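Long-range contact in 2-methyl-3-hydroxypyridine-5-carboxylic acid oxygenase (Mesorhizobium loti, PDB 3ALJ), which probably uses FAD and molecular oxygen to oxygenate 2-methyl-3-hydroxypyridine-5-carboxylic acid and open its pyridine ring: residues C294-Q299 / D345-R350. Numbering follows the deposited sequence.
Sequences CPALAQ and DYAANR. With FAD (flavin-adenine dinucleotide), chain B.
A296 and A347 bring the two backbones closest, 5.7 Å between their CA atoms, where the flavin-contacting loop 294-299 packs on the C-terminal turn of helix 321-349. In this FAD-dependent oxygenase, whose FAD-binding domain is probably of the Rossmann type, the loop lies between the isoalloxazine ring and that helix. No hydrogen bond links the segments; small apolar groups make the join. The CB of A296 points at the helix and meets Y346 CB at 3.9 Å, while A347 CB reaches C294 CB, also at 3.9 Å. C294 SG, beside its own backbone N (chi1 -64°), lies 4.1 Å from A347 CB; this sulfur is covalently linked to beta-mercaptoethanol, probably from the crystallisation liquor.

L297 widens the contact by laying its CD2 methyl across the tyrosine. Its CG sits anti to the carbonyl carbon (chi1 -61°), and CD1 runs anti to CA (chi2 174°), which turns the other branch, CD2, to the CD2-CE2 side of the Y346 ring, 3.9 Å from Y346 CD2. The two side chains cross nearly at right angles. L297 also touches F358, and the phenol OH of Y346 is hydrogen-bonded to M357 O, which ties the far end of the ring to the following loop.

On its other side the loop meets the cofactor: P295 CB lies 3.4 Å from FAD C6, over the benzenoid part of the flavin, and A298 CB approaches FAD O4. Q299 occupies the N-cap position of helix 300-314, its OE1 hydrogen-bonded to N58.

R350, with positive phi, forms the Schellman motif that follows helix 321-349. Here A347 O accepts two bonds from opposite faces of its carbonyl plane, one from R350 N and one from R350 NH1 at 2.9 Å.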
ATOM      1  N   CYS A 294       0.933  -5.015  -8.988  1.00  9.61           N
ATOM      2  CA  CYS A 294       2.359  -4.860  -8.907  1.00  9.25           C
ATOM      3  C   CYS A 294       2.746  -3.529  -8.277  1.00  9.59           C
ATOM      4  O   CYS A 294       2.048  -2.551  -8.512  1.00  8.89           O
ATOM      5  CB  CYS A 294       2.980  -4.919 -10.324  1.00  9.37           C
ATOM      6  SG  CYS A 294       2.719  -6.601 -11.094  1.00 11.00           S
ATOM      7  N   PRO A 295       3.807  -3.496  -7.475  1.00  8.67           N
ATOM      8  CA  PRO A 295       4.141  -2.251  -6.753  1.00  9.19           C
ATOM      9  C   PRO A 295       5.026  -1.242  -7.476  1.00  8.38           C
ATOM     10  O   PRO A 295       5.406  -0.235  -6.858  1.00  9.06           O
ATOM     11  CB  PRO A 295       4.812  -2.790  -5.479  1.00 10.44           C
ATOM     12  CG  PRO A 295       5.580  -3.993  -5.964  1.00 10.58           C
ATOM     13  CD  PRO A 295       4.555  -4.691  -6.923  1.00  9.17           C
ATOM     14  N   ALA A 296       5.173  -1.418  -8.810  1.00  8.42           N
ATOM     15  CA  ALA A 296       6.049  -0.474  -9.532  1.00  8.42           C
ATOM     16  C   ALA A 296       5.660   0.964  -9.357  1.00  9.62           C
ATOM     17  O   ALA A 296       6.550   1.838  -9.274  1.00 12.72           O
ATOM     18  CB  ALA A 296       6.102  -0.847 -11.076  1.00 10.71           C
ATOM     19  N   LEU A 297       4.371   1.288  -9.402  1.00  8.77           N
ATOM     20  CA  LEU A 297       3.937   2.673  -9.244  1.00 10.16           C
ATOM     21  C   LEU A 297       3.607   3.081  -7.857  1.00  8.23           C
ATOM     22  O   LEU A 297       3.166   4.234  -7.626  1.00  9.43           O
ATOM     23  CB  LEU A 297       2.758   2.998 -10.211  1.00 11.49           C
ATOM     24  CG  LEU A 297       3.057   2.861 -11.690  1.00 16.34           C
ATOM     25  CD1 LEU A 297       1.632   3.104 -12.417  1.00 15.27           C
ATOM     26  CD2 LEU A 297       4.181   3.877 -12.060  1.00 14.58           C
ATOM     27  N   ALA A 298       3.845   2.157  -6.884  1.00  8.65           N
ATOM     28  CA  ALA A 298       3.629   2.452  -5.449  1.00  7.14           C
ATOM     29  C   ALA A 298       2.250   3.068  -5.229  1.00  8.98           C
ATOM     30  O   ALA A 298       2.064   4.099  -4.603  1.00  8.81           O
ATOM     31  CB  ALA A 298       4.778   3.395  -4.901  1.00  8.27           C
ATOM     32  N   GLN A 299       1.243   2.322  -5.721  1.00  8.38           N
ATOM     33  CA  GLN A 299      -0.159   2.668  -5.627  1.00  7.62           C
ATOM     34  C   GLN A 299      -1.093   1.651  -5.010  1.00  7.82           C
ATOM     35  O   GLN A 299      -2.339   1.795  -5.012  1.00  8.34           O
ATOM     36  CB  GLN A 299      -0.711   3.091  -7.026  1.00  7.74           C
ATOM     37  CG  GLN A 299      -0.255   4.563  -7.366  1.00  7.30           C
ATOM     38  CD  GLN A 299      -0.960   5.599  -6.489  1.00  8.58           C
ATOM     39  OE1 GLN A 299      -2.007   5.343  -5.903  1.00  9.58           O
ATOM     40  NE2 GLN A 299      -0.364   6.778  -6.342  1.00  9.76           N
ATOM     41  N   ASP A 345       2.489  -3.552 -16.346  1.00  9.36           N
ATOM     42  CA  ASP A 345       3.313  -3.382 -17.565  1.00 11.46           C
ATOM     43  C   ASP A 345       4.696  -2.840 -17.208  1.00 10.56           C
ATOM     44  O   ASP A 345       5.707  -3.389 -17.604  1.00 11.24           O
ATOM     45  CB  ASP A 345       2.563  -2.415 -18.428  1.00 11.90           C
ATOM     46  CG  ASP A 345       3.278  -2.084 -19.726  1.00 23.11           C
ATOM     47  OD1 ASP A 345       4.370  -1.439 -19.752  1.00 25.65           O
ATOM     48  OD2 ASP A 345       2.748  -2.439 -20.747  1.00 25.33           O
ATOM     49  N   TYR A 346       4.753  -1.835 -16.340  1.00  8.29           N
ATOM     50  CA  TYR A 346       6.100  -1.367 -15.932  1.00  7.77           C
ATOM     51  C   TYR A 346       6.882  -2.420 -15.240  1.00  8.89           C
ATOM     52  O   TYR A 346       8.062  -2.545 -15.501  1.00  9.26           O
ATOM     53  CB  TYR A 346       5.904  -0.201 -14.900  1.00  8.26           C
ATOM     54  CG  TYR A 346       5.792   1.176 -15.563  1.00  9.37           C
ATOM     55  CD1 TYR A 346       5.316   1.409 -16.879  1.00 10.50           C
ATOM     56  CD2 TYR A 346       6.244   2.271 -14.889  1.00  9.26           C
ATOM     57  CE1 TYR A 346       5.212   2.739 -17.431  1.00 10.04           C
ATOM     58  CE2 TYR A 346       6.189   3.510 -15.429  1.00  8.90           C
ATOM     59  CZ  TYR A 346       5.710   3.772 -16.658  1.00  9.95           C
ATOM     60  OH  TYR A 346       5.675   5.040 -17.236  1.00 11.95           O
ATOM     61  N   ALA A 347       6.228  -3.210 -14.367  1.00  8.25           N
ATOM     62  CA  ALA A 347       7.036  -4.229 -13.656  1.00  9.38           C
ATOM     63  C   ALA A 347       7.576  -5.268 -14.658  1.00 10.97           C
ATOM     64  O   ALA A 347       8.745  -5.585 -14.625  1.00 11.75           O
ATOM     65  CB  ALA A 347       6.101  -4.894 -12.669  1.00 11.46           C
ATOM     66  N   ALA A 348       6.688  -5.732 -15.562  1.00 10.01           N
ATOM     67  CA  ALA A 348       7.168  -6.767 -16.509  1.00 10.45           C
ATOM     68  C   ALA A 348       8.221  -6.291 -17.453  1.00 11.95           C
ATOM     69  O   ALA A 348       9.149  -7.077 -17.789  1.00 12.95           O
ATOM     70  CB  ALA A 348       5.956  -7.254 -17.309  1.00 12.12           C
ATOM     71  N   ASN A 349       8.153  -5.051 -17.842  1.00 10.91           N
ATOM     72  CA  ASN A 349       9.101  -4.469 -18.840  1.00 13.40           C
ATOM     73  C   ASN A 349      10.295  -3.836 -18.110  1.00 13.02           C
ATOM     74  O   ASN A 349      11.187  -3.360 -18.811  1.00 14.12           O
ATOM     75  CB  ASN A 349       8.399  -3.431 -19.704  1.00 13.57           C
ATOM     76  CG  ASN A 349       7.436  -4.067 -20.745  1.00 17.00           C
ATOM     77  OD1 ASN A 349       7.872  -5.006 -21.462  1.00 19.57           O
ATOM     78  ND2 ASN A 349       6.205  -3.578 -20.812  1.00 21.61           N
ATOM     79  N   ARG A 350      10.339  -3.899 -16.763  1.00 11.94           N
ATOM     80  CA  ARG A 350      11.446  -3.178 -16.011  1.00 11.80           C
ATOM     81  C   ARG A 350      11.474  -1.741 -16.468  1.00 10.71           C
ATOM     82  O   ARG A 350      12.598  -1.124 -16.509  1.00 11.36           O
ATOM     83  CB  ARG A 350      12.781  -3.882 -16.216  1.00 11.32           C
ATOM     84  CG  ARG A 350      12.866  -5.222 -15.376  1.00 15.06           C
ATOM     85  CD  ARG A 350      12.173  -6.342 -16.135  1.00 21.40           C
ATOM     86  NE  ARG A 350      12.443  -7.589 -15.484  1.00 22.86           N
ATOM     87  CZ  ARG A 350      11.605  -8.293 -14.710  1.00 20.53           C
ATOM     88  NH1 ARG A 350      10.315  -8.018 -14.481  1.00 17.77           N
ATOM     89  NH2 ARG A 350      12.039  -9.446 -14.236  1.00 25.35           N
TER
HETATM   90  PA  FAD B 380      -3.590  -5.591   3.971  1.00 10.38           P
HETATM   91  O1A FAD B 380      -2.639  -4.457   4.196  1.00 15.26           O
HETATM   92  O2A FAD B 380      -3.095  -6.857   3.574  1.00 12.17           O
HETATM   93  O5B FAD B 380      -4.419  -5.730   5.319  1.00  9.44           O
HETATM   94  C5B FAD B 380      -5.433  -6.777   5.476  1.00  8.28           C
HETATM   95  C4B FAD B 380      -5.537  -6.888   6.983  1.00  8.40           C
HETATM   96  O4B FAD B 380      -6.620  -7.871   7.125  1.00 10.53           O
HETATM   97  C3B FAD B 380      -4.368  -7.499   7.663  1.00  9.09           C
HETATM   98  O3B FAD B 380      -4.038  -6.788   8.873  1.00 10.15           O
HETATM   99  C2B FAD B 380      -4.804  -8.993   7.882  1.00  8.38           C
HETATM  100  O2B FAD B 380      -4.195  -9.602   9.034  1.00 10.44           O
HETATM  101  C1B FAD B 380      -6.268  -8.880   8.158  1.00 10.97           C
HETATM  102  N9A FAD B 380      -7.040 -10.000   7.725  1.00  7.95           N
HETATM  103  C8A FAD B 380      -6.805 -10.891   6.702  1.00  9.44           C
HETATM  104  N7A FAD B 380      -7.817 -11.761   6.566  1.00  8.88           N
HETATM  105  C5A FAD B 380      -8.738 -11.426   7.547  1.00  7.74           C
HETATM  106  C6A FAD B 380     -10.013 -11.904   7.838  1.00  8.54           C
HETATM  107  N6A FAD B 380     -10.541 -12.965   7.140  1.00 11.67           N
HETATM  108  N1A FAD B 380     -10.657 -11.311   8.846  1.00  8.90           N
HETATM  109  C2A FAD B 380     -10.135 -10.310   9.563  1.00 10.88           C
HETATM  110  N3A FAD B 380      -8.911  -9.765   9.308  1.00  8.54           N
HETATM  111  C4A FAD B 380      -8.249 -10.336   8.264  1.00  7.54           C
HETATM  112  N1  FAD B 380       1.378   0.401  -1.780  1.00  8.22           N
HETATM  113  C2  FAD B 380       1.569   1.708  -1.760  1.00  7.88           C
HETATM  114  O2  FAD B 380       0.639   2.530  -1.752  1.00  8.74           O
HETATM  115  N3  FAD B 380       2.866   2.220  -1.765  1.00  7.26           N
HETATM  116  C4  FAD B 380       3.984   1.384  -1.747  1.00  7.47           C
HETATM  117  O4  FAD B 380       5.150   1.907  -1.593  1.00  7.57           O
HETATM  118  C4X FAD B 380       3.749   0.021  -1.788  1.00  8.26           C
HETATM  119  N5  FAD B 380       4.862  -0.884  -1.890  1.00  8.98           N
HETATM  120  C5X FAD B 380       4.615  -2.240  -2.000  1.00  7.90           C
HETATM  121  C6  FAD B 380       5.671  -3.144  -2.207  1.00  8.79           C
HETATM  122  C7  FAD B 380       5.437  -4.495  -2.251  1.00  9.72           C
HETATM  123  C7M FAD B 380       6.634  -5.466  -2.464  1.00 12.08           C
HETATM  124  C8  FAD B 380       4.151  -4.985  -2.166  1.00  9.53           C
HETATM  125  C8M FAD B 380       3.841  -6.498  -2.250  1.00 10.79           C
HETATM  126  C9  FAD B 380       3.086  -4.096  -1.967  1.00  9.82           C
HETATM  127  C9A FAD B 380       3.305  -2.697  -1.926  1.00  8.56           C
HETATM  128  N10 FAD B 380       2.207  -1.743  -1.763  1.00  7.47           N
HETATM  129  C10 FAD B 380       2.450  -0.421  -1.747  1.00  6.57           C
HETATM  130  C1' FAD B 380       0.765  -2.281  -1.710  1.00  7.84           C
HETATM  131  C2' FAD B 380       0.302  -2.317  -0.260  1.00  6.49           C
HETATM  132  O2' FAD B 380       1.220  -3.122   0.511  1.00  8.06           O
HETATM  133  C3' FAD B 380      -1.062  -3.028  -0.181  1.00  7.89           C
HETATM  134  O3' FAD B 380      -1.805  -2.676  -1.408  1.00  7.45           O
HETATM  135  C4' FAD B 380      -1.911  -2.594   0.942  1.00  7.60           C
HETATM  136  O4' FAD B 380      -1.216  -2.972   2.164  1.00 11.17           O
HETATM  137  C5' FAD B 380      -3.225  -3.304   0.958  1.00  8.62           C
HETATM  138  O5' FAD B 380      -3.972  -2.854   2.084  1.00  7.55           O
HETATM  139  P   FAD B 380      -5.242  -3.705   2.484  1.00  8.20           P
HETATM  140  O1P FAD B 380      -5.768  -3.060   3.694  1.00  8.91           O
HETATM  141  O2P FAD B 380      -6.156  -3.938   1.321  1.00  9.09           O
HETATM  142  O3P FAD B 380      -4.655  -5.172   2.831  1.00  8.10           O